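PDB 3H3E: metallo-beta-lactamase domain-containing protein from Thermotoga maritima, which is of unknown function but binds zinc and is probably a metal-dependent hydrolase of the metallo-beta-lactamase superfamily. Local coordinates for residues I15-D20 and M255-G260; E28-F33 and S47-K52; K84-R89 and Y112-K117; G127-L132 and V167-E172; L174-G179 and E198-V203. The protein carries 2 engineered substitutions. All blocks are in the same frame, centred on the assembly; numbering follows the deposited sequence.

Contact 1 (I15-D20 and M255-G260); sequences IHVLCD and MDCYAG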
# COMPACT_ATOMS: atom_id res chain seq x y z
N ILE A 15 6.70 11.74 5.90
CA ILE A 15 5.65 10.75 5.67
C ILE A 15 4.67 10.72 6.84
O ILE A 15 5.10 10.77 7.99
CB ILE A 15 6.25 9.35 5.54
CG1 ILE A 15 7.09 9.24 4.28
CG2 ILE A 15 5.15 8.30 5.51
CD1 ILE A 15 7.76 7.90 4.12
N HIS A 16 3.37 10.64 6.55
CA HIS A 16 2.37 10.62 7.61
C HIS A 16 1.37 9.50 7.44
O HIS A 16 0.72 9.41 6.41
CB HIS A 16 1.58 11.93 7.64
CG HIS A 16 2.35 13.09 8.17
ND1 HIS A 16 3.18 13.86 7.37
CD2 HIS A 16 2.41 13.64 9.41
CE1 HIS A 16 3.71 14.82 8.10
NE2 HIS A 16 3.26 14.71 9.34
N VAL A 17 1.21 8.67 8.46
CA VAL A 17 0.16 7.68 8.37
C VAL A 17 -1.15 8.38 8.71
O VAL A 17 -1.31 8.90 9.79
CB VAL A 17 0.42 6.48 9.30
CG1 VAL A 17 -0.77 5.55 9.30
CG2 VAL A 17 1.64 5.73 8.84
N LEU A 18 -2.07 8.44 7.76
CA LEU A 18 -3.30 9.17 7.99
C LEU A 18 -4.43 8.22 8.34
O LEU A 18 -5.43 8.62 8.90
CB LEU A 18 -3.67 10.00 6.76
CG LEU A 18 -2.77 11.17 6.36
CD1 LEU A 18 -3.52 12.02 5.36
CD2 LEU A 18 -2.36 12.00 7.58
N CYS A 19 -4.27 6.95 8.00
CA CYS A 19 -5.25 5.95 8.40
C CYS A 19 -4.59 4.58 8.57
O CYS A 19 -3.72 4.19 7.80
CB CYS A 19 -6.40 5.87 7.40
SG CYS A 19 -7.59 4.59 7.79
N ASP A 20 -5.00 3.87 9.62
CA ASP A 20 -4.45 2.56 9.94
C ASP A 20 -5.33 1.93 11.00
O ASP A 20 -6.18 2.59 11.58
CB ASP A 20 -3.02 2.68 10.47
CG ASP A 20 -2.35 1.34 10.61
OD1 ASP A 20 -2.24 0.62 9.59
OD2 ASP A 20 -1.91 1.00 11.74
N MSE A 255 9.66 -0.54 13.09
CA MSE A 255 8.95 0.55 13.75
C MSE A 255 7.47 0.22 13.89
O MSE A 255 6.91 -0.50 13.07
CB MSE A 255 9.16 1.86 12.97
CG MSE A 255 10.61 2.13 12.62
SE MSE A 255 10.88 3.81 12.10
CE MSE A 255 10.21 4.64 13.52
N ASP A 256 6.82 0.72 14.94
CA ASP A 256 5.40 0.45 15.13
C ASP A 256 4.57 1.40 14.28
O ASP A 256 4.83 2.60 14.25
CB ASP A 256 5.01 0.53 16.60
CG ASP A 256 5.59 -0.62 17.43
OD1 ASP A 256 5.75 -1.74 16.88
OD2 ASP A 256 5.88 -0.41 18.62
N CYS A 257 3.60 0.85 13.57
CA CYS A 257 2.75 1.65 12.72
C CYS A 257 1.46 2.01 13.43
O CYS A 257 0.86 1.18 14.12
CB CYS A 257 2.44 0.91 11.42
SG CYS A 257 1.83 1.95 10.06
N TYR A 258 1.04 3.26 13.28
CA TYR A 258 -0.23 3.74 13.81
C TYR A 258 -0.64 5.02 13.10
O TYR A 258 0.20 5.71 12.50
CB TYR A 258 -0.14 3.96 15.33
CG TYR A 258 0.98 4.88 15.73
CD1 TYR A 258 2.25 4.39 16.00
CD2 TYR A 258 0.78 6.26 15.81
CE1 TYR A 258 3.28 5.23 16.34
CE2 TYR A 258 1.82 7.11 16.15
CZ TYR A 258 3.06 6.58 16.42
OH TYR A 258 4.10 7.42 16.77
N ALA A 259 -1.94 5.33 13.17
CA ALA A 259 -2.50 6.50 12.49
C ALA A 259 -1.80 7.83 12.81
O ALA A 259 -1.62 8.66 11.93
CB ALA A 259 -3.99 6.61 12.75
N GLY A 260 -1.37 8.06 14.03
CA GLY A 260 -0.59 9.27 14.24
C GLY A 260 0.78 9.37 13.56
O GLY A 260 1.28 10.47 13.33
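Val17 carries this meeting of the strand 13-19 with the loop that runs from strand 253-254 to strand 262-265, and so from one sheet of the metallo-beta-lactamase sandwich to the other. Its CG1 stands anti to the backbone N (chi1 174°), which lays that methyl against the loop backbone, with Val17 CG1 3.3 Å from Tyr258 O. The other branch turns to the sulfur: Val17 CG2 lies 4.0 Å from Cys257 SG. That sulfur is itself anti to its backbone N (chi1 -162°) and is tied by a disulfide to Cys235 on strand 231-235, so the sulfur met by CG2 is held covalently. Further along, Asp20 also sets CG anti to N (chi1 -171°). Its CB then rests 3.9 Å from Ala259 N, while Asp20 OD2 comes alongside the loop, 3.7 Å from Cys257 O and 3.8 Å from Tyr258 CA. The carboxylate is held by weak hydrogen bonds on both oxygens, from His236 N to OD1 and from Ser22 N to OD2. The contact is thus van der Waals packing, largely of side chains against the loop backbone with one methyl on the disulfide sulfur; the buried carboxylate finds its polar partners outside the loop.

Contact 2 (E28-F33 and S47-K52); sequences ESEHGF and SDVFLK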
# COMPACT_ATOMS: atom_id res chain seq x y z
N GLU A 28 -7.80 9.00 14.97
CA GLU A 28 -8.81 7.97 14.78
C GLU A 28 -8.24 6.83 13.98
O GLU A 28 -7.24 6.98 13.27
CB GLU A 28 -10.04 8.54 14.10
CG GLU A 28 -10.74 9.61 14.91
CD GLU A 28 -12.06 10.02 14.31
OE1 GLU A 28 -12.44 9.44 13.26
OE2 GLU A 28 -12.72 10.92 14.88
N SER A 29 -8.86 5.67 14.09
CA SER A 29 -8.37 4.49 13.41
C SER A 29 -9.53 3.69 12.83
O SER A 29 -10.62 3.64 13.41
CB SER A 29 -7.56 3.61 14.36
OG SER A 29 -8.39 3.01 15.33
N GLU A 30 -9.30 3.08 11.68
CA GLU A 30 -10.23 2.11 11.16
C GLU A 30 -9.46 1.02 10.45
O GLU A 30 -8.24 1.11 10.29
CB GLU A 30 -11.24 2.77 10.22
CG GLU A 30 -10.65 3.39 8.98
CD GLU A 30 -11.68 4.18 8.19
OE1 GLU A 30 -12.80 4.35 8.70
OE2 GLU A 30 -11.37 4.64 7.07
N HIS A 31 -10.16 -0.02 10.03
CA HIS A 31 -9.59 -1.00 9.14
C HIS A 31 -9.46 -0.38 7.75
O HIS A 31 -10.42 -0.35 6.98
CB HIS A 31 -10.48 -2.22 9.07
CG HIS A 31 -9.92 -3.33 8.24
ND1 HIS A 31 -8.68 -3.88 8.47
CD2 HIS A 31 -10.44 -4.00 7.19
CE1 HIS A 31 -8.46 -4.84 7.60
NE2 HIS A 31 -9.51 -4.94 6.80
N GLY A 32 -8.27 0.13 7.46
CA GLY A 32 -7.93 0.63 6.14
C GLY A 32 -6.58 1.29 6.24
O GLY A 32 -6.06 1.48 7.34
N PHE A 33 -6.01 1.64 5.09
CA PHE A 33 -4.68 2.22 5.08
C PHE A 33 -4.67 3.53 4.26
O PHE A 33 -5.31 3.63 3.23
CB PHE A 33 -3.67 1.19 4.54
CG PHE A 33 -2.23 1.64 4.62
CD1 PHE A 33 -1.66 1.94 5.85
CD2 PHE A 33 -1.47 1.76 3.47
CE1 PHE A 33 -0.33 2.37 5.93
CE2 PHE A 33 -0.16 2.19 3.53
CZ PHE A 33 0.42 2.50 4.77
N SER A 47 -13.22 5.21 5.10
CA SER A 47 -14.08 6.39 5.17
C SER A 47 -13.25 7.67 5.27
O SER A 47 -12.22 7.78 4.63
CB SER A 47 -15.01 6.30 6.37
OG SER A 47 -14.25 6.16 7.54
N ASP A 48 -13.70 8.61 6.09
CA ASP A 48 -13.06 9.93 6.13
C ASP A 48 -12.06 10.05 7.27
O ASP A 48 -11.58 11.15 7.56
CB ASP A 48 -14.10 11.05 6.23
CG ASP A 48 -14.97 10.93 7.47
OD1 ASP A 48 -14.81 9.95 8.24
OD2 ASP A 48 -15.83 11.81 7.67
N VAL A 49 -11.73 8.93 7.90
CA VAL A 49 -10.71 8.92 8.94
C VAL A 49 -9.41 9.59 8.50
O VAL A 49 -8.83 10.37 9.25
CB VAL A 49 -10.44 7.50 9.46
CG1 VAL A 49 -9.14 7.46 10.24
CG2 VAL A 49 -11.59 7.05 10.32
N PHE A 50 -8.94 9.30 7.30
CA PHE A 50 -7.73 9.95 6.82
C PHE A 50 -7.83 11.48 6.83
O PHE A 50 -6.86 12.15 7.17
CB PHE A 50 -7.32 9.41 5.44
CG PHE A 50 -8.16 9.91 4.30
CD1 PHE A 50 -9.51 9.61 4.22
CD2 PHE A 50 -7.59 10.66 3.28
CE1 PHE A 50 -10.28 10.08 3.15
CE2 PHE A 50 -8.36 11.11 2.22
CZ PHE A 50 -9.71 10.82 2.16
N LEU A 51 -8.99 12.02 6.47
CA LEU A 51 -9.19 13.48 6.42
C LEU A 51 -9.20 14.09 7.79
O LEU A 51 -8.69 15.20 8.00
CB LEU A 51 -10.52 13.81 5.77
CG LEU A 51 -10.58 13.88 4.26
CD1 LEU A 51 -12.03 14.04 3.80
CD2 LEU A 51 -9.72 15.02 3.78
N LYS A 52 -9.83 13.39 8.72
CA LYS A 52 -9.99 13.90 10.06
C LYS A 52 -8.63 13.92 10.74
O LYS A 52 -8.29 14.89 11.43
CB LYS A 52 -10.99 13.05 10.83
CG LYS A 52 -12.38 13.13 10.26
CD LYS A 52 -13.43 12.84 11.33
CE LYS A 52 -14.05 11.46 11.20
NZ LYS A 52 -15.47 11.54 10.71
O HOH W 1 -9.70 6.93 5.93
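Within the metallo-beta-lactamase fold, the loop leading into strand 34-37 lies here against the start of helix 49-56, and three pairs of side chains set the arrangement. Glu30 reaches across with its carboxylate end-on to Ser47. Its CG is tucked in with the backbone N on one side and the carbonyl carbon on the other (chi1 63°), and the chain beyond is extended. Both oxygens offer their syn lone pairs, so the carboxylate grips one residue twice: Ser47 OG donates to Glu30 OE1 at 2.6 Å, and Ser47 N donates to Glu30 OE2 at 2.8 Å along a nearly straight path of 168°. Lys46 N adds a further bond to OE2. Val49 and Glu30 pass one another pointing opposite ways, bringing Val49 CG2 to 3.4 Å from Glu30 OE1, while its other methyl, CG1, rests 3.6 Å from Glu28 O. Glu28 meets Lys52 at a slant. The contact is made by methylene rather than ammonium, with Lys52 CE 3.3 Å from Glu28 OE1; the ammonium bends back one helical turn to a salt bridge with Asp48, whose two hydrogen bonds are both weak. The charge of Glu28 may nonetheless be eased by the lysine nearby. A water also lies 3.1 Å from Glu30 OE2, near Ser47 O, and accepts from Phe50 N at 2.8 Å.

Contact 3 (K84-R89 and Y112-K117); sequences KRVWLR and YYNTGK. Engineered in segment 112-117: Tyr112 (natural residue Lys), Tyr113 (natural residue Lys).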
# COMPACT_ATOMS: atom_id res chain seq x y z
N LYS A 84 -9.50 15.41 -7.21
CA LYS A 84 -8.18 14.80 -7.15
C LYS A 84 -7.88 14.11 -8.47
O LYS A 84 -8.78 13.83 -9.25
CB LYS A 84 -8.10 13.78 -6.00
CG LYS A 84 -8.47 14.35 -4.64
CD LYS A 84 -7.44 15.34 -4.11
CE LYS A 84 -8.00 16.16 -2.98
NZ LYS A 84 -7.03 17.14 -2.44
N ARG A 85 -6.60 13.88 -8.72
CA ARG A 85 -6.16 13.07 -9.83
C ARG A 85 -5.83 11.70 -9.26
O ARG A 85 -4.86 11.54 -8.52
CB ARG A 85 -4.91 13.69 -10.42
CG ARG A 85 -4.43 13.07 -11.68
CD ARG A 85 -3.06 13.60 -11.91
NE ARG A 85 -2.69 13.62 -13.31
CZ ARG A 85 -1.52 14.07 -13.75
NH1 ARG A 85 -0.63 14.53 -12.88
NH2 ARG A 85 -1.26 14.05 -15.05
N VAL A 86 -6.65 10.72 -9.59
CA VAL A 86 -6.54 9.40 -8.97
C VAL A 86 -5.81 8.45 -9.88
O VAL A 86 -6.28 8.16 -10.98
CB VAL A 86 -7.92 8.81 -8.67
CG1 VAL A 86 -7.74 7.42 -8.08
CG2 VAL A 86 -8.69 9.72 -7.74
N TRP A 87 -4.66 7.99 -9.42
CA TRP A 87 -3.82 7.08 -10.19
C TRP A 87 -4.16 5.66 -9.84
O TRP A 87 -3.81 5.19 -8.76
CB TRP A 87 -2.36 7.31 -9.83
CG TRP A 87 -1.86 8.66 -10.19
CD1 TRP A 87 -2.24 9.83 -9.64
CD2 TRP A 87 -0.85 8.97 -11.16
NE1 TRP A 87 -1.55 10.87 -10.22
CE2 TRP A 87 -0.68 10.37 -11.15
CE3 TRP A 87 -0.09 8.21 -12.05
CZ2 TRP A 87 0.22 11.02 -11.99
CZ3 TRP A 87 0.81 8.86 -12.89
CH2 TRP A 87 0.95 10.25 -12.85
N LEU A 88 -4.84 4.97 -10.75
CA LEU A 88 -5.20 3.58 -10.54
C LEU A 88 -4.94 2.74 -11.78
O LEU A 88 -4.88 3.26 -12.89
CB LEU A 88 -6.67 3.47 -10.13
CG LEU A 88 -7.74 3.90 -11.14
CD1 LEU A 88 -9.07 3.28 -10.77
CD2 LEU A 88 -7.86 5.41 -11.21
N ARG A 89 -4.78 1.43 -11.58
CA ARG A 89 -4.69 0.49 -12.68
C ARG A 89 -6.07 0.22 -13.28
O ARG A 89 -7.05 0.09 -12.56
CB ARG A 89 -4.06 -0.82 -12.22
CG ARG A 89 -2.63 -0.69 -11.74
CD ARG A 89 -1.80 -1.93 -12.07
NE ARG A 89 -0.90 -1.67 -13.18
CZ ARG A 89 -0.87 -2.37 -14.30
NH1 ARG A 89 -1.68 -3.41 -14.47
NH2 ARG A 89 -0.02 -2.05 -15.25
N TYR A 112 -16.77 10.26 -11.03
CA TYR A 112 -17.67 11.37 -11.24
C TYR A 112 -17.07 12.64 -10.66
O TYR A 112 -16.96 13.65 -11.34
CB TYR A 112 -19.01 11.10 -10.56
CG TYR A 112 -20.05 12.18 -10.79
CD1 TYR A 112 -20.74 12.26 -11.99
CD2 TYR A 112 -20.35 13.13 -9.80
CE1 TYR A 112 -21.68 13.24 -12.21
CE2 TYR A 112 -21.29 14.10 -10.02
CZ TYR A 112 -21.96 14.15 -11.24
OH TYR A 112 -22.91 15.12 -11.50
N TYR A 113 -16.68 12.57 -9.39
CA TYR A 113 -16.18 13.71 -8.62
C TYR A 113 -14.69 13.96 -8.79
O TYR A 113 -14.18 15.05 -8.50
CB TYR A 113 -16.46 13.49 -7.14
CG TYR A 113 -17.91 13.47 -6.82
CD1 TYR A 113 -18.66 14.63 -6.86
CD2 TYR A 113 -18.56 12.28 -6.49
CE1 TYR A 113 -20.01 14.63 -6.58
CE2 TYR A 113 -19.91 12.27 -6.20
CZ TYR A 113 -20.63 13.45 -6.24
OH TYR A 113 -21.98 13.44 -5.96
N ASN A 114 -13.99 12.92 -9.24
CA ASN A 114 -12.56 12.98 -9.43
C ASN A 114 -12.18 12.62 -10.86
O ASN A 114 -13.04 12.37 -11.70
CB ASN A 114 -11.85 12.03 -8.46
CG ASN A 114 -12.05 12.42 -7.03
OD1 ASN A 114 -11.53 13.43 -6.56
ND2 ASN A 114 -12.81 11.62 -6.30
N THR A 115 -10.88 12.57 -11.11
CA THR A 115 -10.33 12.40 -12.44
C THR A 115 -9.39 11.22 -12.39
O THR A 115 -8.46 11.19 -11.61
CB THR A 115 -9.54 13.65 -12.86
OG1 THR A 115 -10.35 14.82 -12.67
CG2 THR A 115 -9.09 13.56 -14.30
N GLY A 116 -9.65 10.23 -13.23
CA GLY A 116 -8.86 9.01 -13.26
C GLY A 116 -7.62 9.15 -14.13
O GLY A 116 -7.67 9.69 -15.23
N LYS A 117 -6.49 8.70 -13.60
CA LYS A 117 -5.28 8.57 -14.39
C LYS A 117 -4.95 7.09 -14.38
O LYS A 117 -4.56 6.54 -13.36
CB LYS A 117 -4.15 9.38 -13.79
CG LYS A 117 -2.78 9.04 -14.35
CD LYS A 117 -2.47 9.84 -15.59
CE LYS A 117 -0.97 9.91 -15.86
NZ LYS A 117 -0.66 11.11 -16.71
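One face of the Trp87 indole carries the aliphatic chain of Lys117, whose CG makes a CH-pi contact 3.7 Å from the centroid of the six-membered ring and 15° off its normal. The lysine bends at chi2 (87°) and continues over the ring, so that Lys117 CE lies 3.6 Å from Trp87 CH2. At the indole edge, NE1 donates to Asp64. The Arg85 guanidinium has Trp87 CZ2 over one face, 3.6 Å above its plane and over its margin rather than its centre. Arg85 and Lys117 run side by side, bringing two probably positive ends together, with Arg85 NH2 3.4 Å from Lys117 NZ; a long, weak ion pair with Asp64 may ease this on the arginine side. Beneath Trp87, Arg85 and Lys117, strands 85-89 and 115-119 pair in parallel at the edge of one sheet of the metallo-beta-lactamase sandwich. Val86 sits at the centre of the ladder: its N donates to Thr115 O at 2.8 Å, and its O accepts from Lys117 N at 2.7 Å, the donor standing above the carbonyl plane. Where the helix 107-113 gives way to the strand, Asn114 OD1 accepts from Lys84 N on an in-plane lone pair, while ND2 bonds to Leu81 O and Val110 O.

Contact 4 (G127-L132 and V167-E172); sequences GKNMFL and VVRTKE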
# COMPACT_ATOMS: atom_id res chain seq x y z
N GLY A 127 6.37 11.74 -10.29
CA GLY A 127 7.01 13.03 -10.18
C GLY A 127 8.48 12.76 -10.01
O GLY A 127 8.95 11.67 -10.34
N LYS A 128 9.21 13.73 -9.48
CA LYS A 128 10.64 13.53 -9.35
C LYS A 128 10.93 12.42 -8.34
O LYS A 128 10.51 12.47 -7.18
CB LYS A 128 11.39 14.84 -9.04
CG LYS A 128 11.40 15.30 -7.59
CD LYS A 128 12.62 16.20 -7.34
CE LYS A 128 12.71 16.63 -5.88
NZ LYS A 128 11.53 17.45 -5.47
N ASN A 129 11.62 11.40 -8.83
CA ASN A 129 12.14 10.35 -7.98
C ASN A 129 11.05 9.47 -7.40
O ASN A 129 11.31 8.66 -6.52
CB ASN A 129 13.03 10.96 -6.88
CG ASN A 129 14.28 11.63 -7.45
OD1 ASN A 129 15.10 10.98 -8.12
ND2 ASN A 129 14.43 12.92 -7.18
N MSE A 130 9.84 9.62 -7.91
CA MSE A 130 8.72 8.79 -7.49
C MSE A 130 8.22 7.95 -8.66
O MSE A 130 8.10 8.45 -9.78
CB MSE A 130 7.59 9.64 -6.89
CG MSE A 130 7.89 10.15 -5.48
SE MSE A 130 6.48 10.85 -4.61
CE MSE A 130 6.13 12.20 -5.73
N PHE A 131 7.94 6.67 -8.39
CA PHE A 131 7.52 5.72 -9.40
C PHE A 131 6.44 4.78 -8.88
O PHE A 131 6.47 4.38 -7.72
CB PHE A 131 8.70 4.82 -9.82
CG PHE A 131 9.88 5.55 -10.31
CD1 PHE A 131 10.86 5.98 -9.43
CD2 PHE A 131 10.04 5.81 -11.66
CE1 PHE A 131 11.97 6.65 -9.88
CE2 PHE A 131 11.14 6.48 -12.12
CZ PHE A 131 12.11 6.91 -11.23
N LEU A 132 5.54 4.38 -9.75
CA LEU A 132 4.60 3.32 -9.43
C LEU A 132 5.03 2.07 -10.15
O LEU A 132 5.28 2.11 -11.36
CB LEU A 132 3.21 3.68 -9.90
CG LEU A 132 2.39 4.56 -8.97
CD1 LEU A 132 1.18 5.07 -9.72
CD2 LEU A 132 2.00 3.75 -7.74
N VAL A 167 7.42 3.69 -5.21
CA VAL A 167 8.84 3.73 -4.89
C VAL A 167 9.32 5.17 -4.95
O VAL A 167 9.16 5.87 -5.95
CB VAL A 167 9.66 2.85 -5.84
CG1 VAL A 167 11.13 2.85 -5.45
CG2 VAL A 167 9.13 1.45 -5.84
N VAL A 168 9.88 5.63 -3.84
CA VAL A 168 10.44 6.95 -3.74
C VAL A 168 11.95 6.79 -3.66
O VAL A 168 12.46 6.11 -2.77
CB VAL A 168 9.99 7.67 -2.45
CG1 VAL A 168 10.48 9.12 -2.45
CG2 VAL A 168 8.47 7.57 -2.27
N ARG A 169 12.64 7.43 -4.60
CA ARG A 169 14.09 7.34 -4.69
C ARG A 169 14.72 8.47 -3.88
O ARG A 169 14.52 9.65 -4.16
CB ARG A 169 14.52 7.38 -6.16
CG ARG A 169 15.99 7.24 -6.42
CD ARG A 169 16.28 7.65 -7.85
NE ARG A 169 16.32 6.52 -8.77
CZ ARG A 169 15.90 6.57 -10.03
NH1 ARG A 169 15.37 7.69 -10.50
NH2 ARG A 169 15.99 5.49 -10.82
N THR A 170 15.46 8.06 -2.85
CA THR A 170 16.02 8.92 -1.82
C THR A 170 17.55 8.83 -1.93
O THR A 170 18.07 7.85 -2.46
CB THR A 170 15.50 8.43 -0.44
OG1 THR A 170 14.34 9.17 -0.09
CG2 THR A 170 16.53 8.54 0.67
N LYS A 171 18.28 9.84 -1.45
CA LYS A 171 19.74 9.78 -1.54
C LYS A 171 20.28 8.62 -0.69
O LYS A 171 21.38 8.11 -0.94
CB LYS A 171 20.38 11.12 -1.16
CG LYS A 171 20.35 11.43 0.32
CD LYS A 171 21.00 12.76 0.63
CE LYS A 171 20.06 13.92 0.37
NZ LYS A 171 20.53 15.18 1.03
N GLU A 172 19.48 8.18 0.27
CA GLU A 172 19.82 7.10 1.20
C GLU A 172 19.39 5.72 0.70
O GLU A 172 19.67 4.70 1.33
CB GLU A 172 19.14 7.35 2.54
CG GLU A 172 19.44 8.71 3.16
CD GLU A 172 20.69 8.67 4.01
OE1 GLU A 172 21.02 7.58 4.52
OE2 GLU A 172 21.33 9.73 4.17
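Arg169 can be followed outward from strand 165-170 as it crosses strand 130-133. Its CB packs on the backbone, 3.5 Å from Asn129 O, with the CB of the same asparagine alongside. CG is anti to the backbone N (chi1 -177°) and carries the chain out to CD, which meets the asparagine tip: Arg169 CD is 3.5 Å from Asn129 OD1. A bend at chi3 (-95°) then swings the head group toward Phe131. NE has a long, weak ion pair with Glu198. CZ and NH1 reach the rim of the ring, Arg169 NH1 coming 3.4 Å from Phe131 CZ. Ring and guanidinium planes stand 78° apart: the phenyl presents its edge, with CE1 over one guanidinium face, whereas Asn129 OD1 lies near that group's edge. Phe131 also meets Phe196 edge to face. Below this layer lies antiparallel pairing within the second mixed sheet of the metallo-beta-lactamase sandwich, away from the zinc site. Arg169 N donates to Asn129 O at 2.6 Å; the hydrogen-bonded pair is Phe131 N to Val167 O and Val167 N to Phe131 O, both 2.8 Å. Met130 and Val168, a non-hydrogen-bonded pair, place side chains together on the opposite face. Asn129 enters from the type II turn joining strands 123-127 and 130-133. Chemically, the guanidinium both packs on the ring edge and keeps a weak link to Glu198, while backbone bonds fix the pairing.

Contact 5 (L174-G179 and E198-V203); sequences LVVITG and ERIKMV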
# COMPACT_ATOMS: atom_id res chain seq x y z
N LEU A 174 15.97 3.53 -1.47
CA LEU A 174 14.59 3.60 -1.90
C LEU A 174 13.65 3.52 -0.71
O LEU A 174 13.89 2.77 0.24
CB LEU A 174 14.28 2.45 -2.87
CG LEU A 174 15.08 2.35 -4.17
CD1 LEU A 174 14.71 1.06 -4.90
CD2 LEU A 174 14.83 3.56 -5.06
N VAL A 175 12.57 4.28 -0.76
CA VAL A 175 11.49 4.06 0.19
C VAL A 175 10.30 3.46 -0.55
O VAL A 175 9.88 3.96 -1.58
CB VAL A 175 11.09 5.33 0.92
CG1 VAL A 175 10.08 4.99 2.00
CG2 VAL A 175 12.34 5.99 1.53
N VAL A 176 9.79 2.35 -0.02
CA VAL A 176 8.76 1.59 -0.70
C VAL A 176 7.50 1.63 0.13
O VAL A 176 7.52 1.34 1.31
CB VAL A 176 9.19 0.12 -0.88
CG1 VAL A 176 8.07 -0.70 -1.51
CG2 VAL A 176 10.44 0.02 -1.70
N ILE A 177 6.39 2.01 -0.50
CA ILE A 177 5.12 2.11 0.18
C ILE A 177 4.09 1.21 -0.49
O ILE A 177 3.84 1.29 -1.70
CB ILE A 177 4.62 3.56 0.27
CG1 ILE A 177 5.57 4.38 1.14
CG2 ILE A 177 3.24 3.61 0.90
CD1 ILE A 177 6.74 4.88 0.41
N THR A 178 3.52 0.31 0.32
CA THR A 178 2.64 -0.72 -0.21
C THR A 178 1.36 -0.72 0.60
O THR A 178 1.38 -0.38 1.78
CB THR A 178 3.32 -2.10 -0.24
OG1 THR A 178 2.43 -3.05 -0.81
CG2 THR A 178 3.69 -2.56 1.14
N GLY A 179 0.26 -1.07 -0.04
CA GLY A 179 -1.03 -1.04 0.62
C GLY A 179 -1.29 -2.35 1.33
O GLY A 179 -1.41 -2.39 2.54
N GLU A 198 19.39 0.92 -7.14
CA GLU A 198 19.51 1.52 -5.82
C GLU A 198 19.16 0.54 -4.73
O GLU A 198 18.41 -0.40 -4.95
CB GLU A 198 18.60 2.76 -5.68
CG GLU A 198 19.19 4.09 -6.09
CD GLU A 198 18.87 4.47 -7.53
OE1 GLU A 198 17.97 3.84 -8.13
OE2 GLU A 198 19.53 5.40 -8.05
N ARG A 199 19.68 0.76 -3.53
CA ARG A 199 19.41 -0.13 -2.42
C ARG A 199 18.04 0.21 -1.82
O ARG A 199 17.60 1.36 -1.87
CB ARG A 199 20.51 -0.01 -1.36
CG ARG A 199 20.22 -0.82 -0.11
CD ARG A 199 21.26 -0.60 0.96
NE ARG A 199 22.35 -1.57 0.86
CZ ARG A 199 22.59 -2.52 1.75
NH1 ARG A 199 21.82 -2.64 2.83
NH2 ARG A 199 23.60 -3.36 1.57
N ILE A 200 17.38 -0.78 -1.24
CA ILE A 200 16.11 -0.54 -0.57
C ILE A 200 16.37 -0.15 0.90
O ILE A 200 16.90 -0.94 1.67
CB ILE A 200 15.18 -1.76 -0.67
CG1 ILE A 200 14.83 -2.04 -2.13
CG2 ILE A 200 13.91 -1.54 0.11
CD1 ILE A 200 14.09 -3.34 -2.35
N LYS A 201 16.02 1.08 1.25
CA LYS A 201 16.30 1.61 2.58
C LYS A 201 15.19 1.25 3.56
O LYS A 201 15.46 0.66 4.61
CB LYS A 201 16.47 3.14 2.51
CG LYS A 201 16.53 3.84 3.87
CD LYS A 201 16.65 5.36 3.70
CE LYS A 201 16.90 6.10 5.02
NZ LYS A 201 15.67 6.18 5.87
N MSE A 202 13.95 1.62 3.22
CA MSE A 202 12.80 1.49 4.12
C MSE A 202 11.57 0.96 3.40
O MSE A 202 11.29 1.33 2.26
CB MSE A 202 12.49 2.85 4.75
CG MSE A 202 11.32 2.86 5.72
SE MSE A 202 10.98 4.49 6.44
CE MSE A 202 12.44 4.78 7.41
N VAL A 203 10.81 0.09 4.06
CA VAL A 203 9.55 -0.39 3.51
C VAL A 203 8.41 -0.16 4.48
O VAL A 203 8.46 -0.61 5.61
CB VAL A 203 9.61 -1.89 3.22
CG1 VAL A 203 8.35 -2.33 2.51
CG2 VAL A 203 10.84 -2.21 2.39
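With chi1 at -60° Leu174 sets CG anti to its carbonyl carbon, and a chi2 of 174° sends CD1 out over the neighbouring strand. The branch thereby crosses Glu198 at about a right angle, with Leu174 CG 3.9 Å from Glu198 CB, and Leu174 CD1 comes 4.2 Å from Ile200 CG1. On the same face, Val176 and Ile200 bring their CG2 methyls together, and helix 185-193 packs on this layer through Ile192 and Leu189. That helix links the two strands in a beta-alpha-beta crossover, so strands 173-178 and 200-204 run parallel. Their pairing is interrupted by a beta bulge at Lys201, which shifts the register by one. Leu174 O consequently accepts two bonds, from Lys201 N at 2.9 Å on an in-plane lone pair and from Met202 N at 3.2 Å nearly along the C=O axis. Before the bulge Leu174 N donates to Arg199 O at 2.7 Å; after it Val176 N donates to Met202 O at 2.9 Å. On the other face, Val175 CG1 lies 4.2 Å from CB of Met202 (selenomethionine). The chemistry implies that one carbonyl absorbs the extra residue: its double acceptance keeps both amide groups of the bulge bonded.

Contacts 4 and 5 form one continuous piece of sheet, their centres 9 Å apart, with a probable hydrogen bond of 2.7 Å from Val175 N to Val168 O between them. Contacts 1 and 2 touch where strand 13-19 and its loop meet the region of helix 49-56; Ala259 CB lies 3.3 Å from Glu28 O. The two sheets meet through Ile15 CD1 and Val175 CG1, 4.3 Å apart, and Trp87 CE3 and Leu132 CD1, 4.1 Å apart; from its loop, Phe33 CE2 reaches to 3.5 Å from Thr178 O. The zinc held by His69, His71 and His182 is about 12 Å from the side chain of Asp20, 13 Å from that of Glu30 and 14 Å from that of Leu88, so contacts 1-3 lie in its wider surroundings.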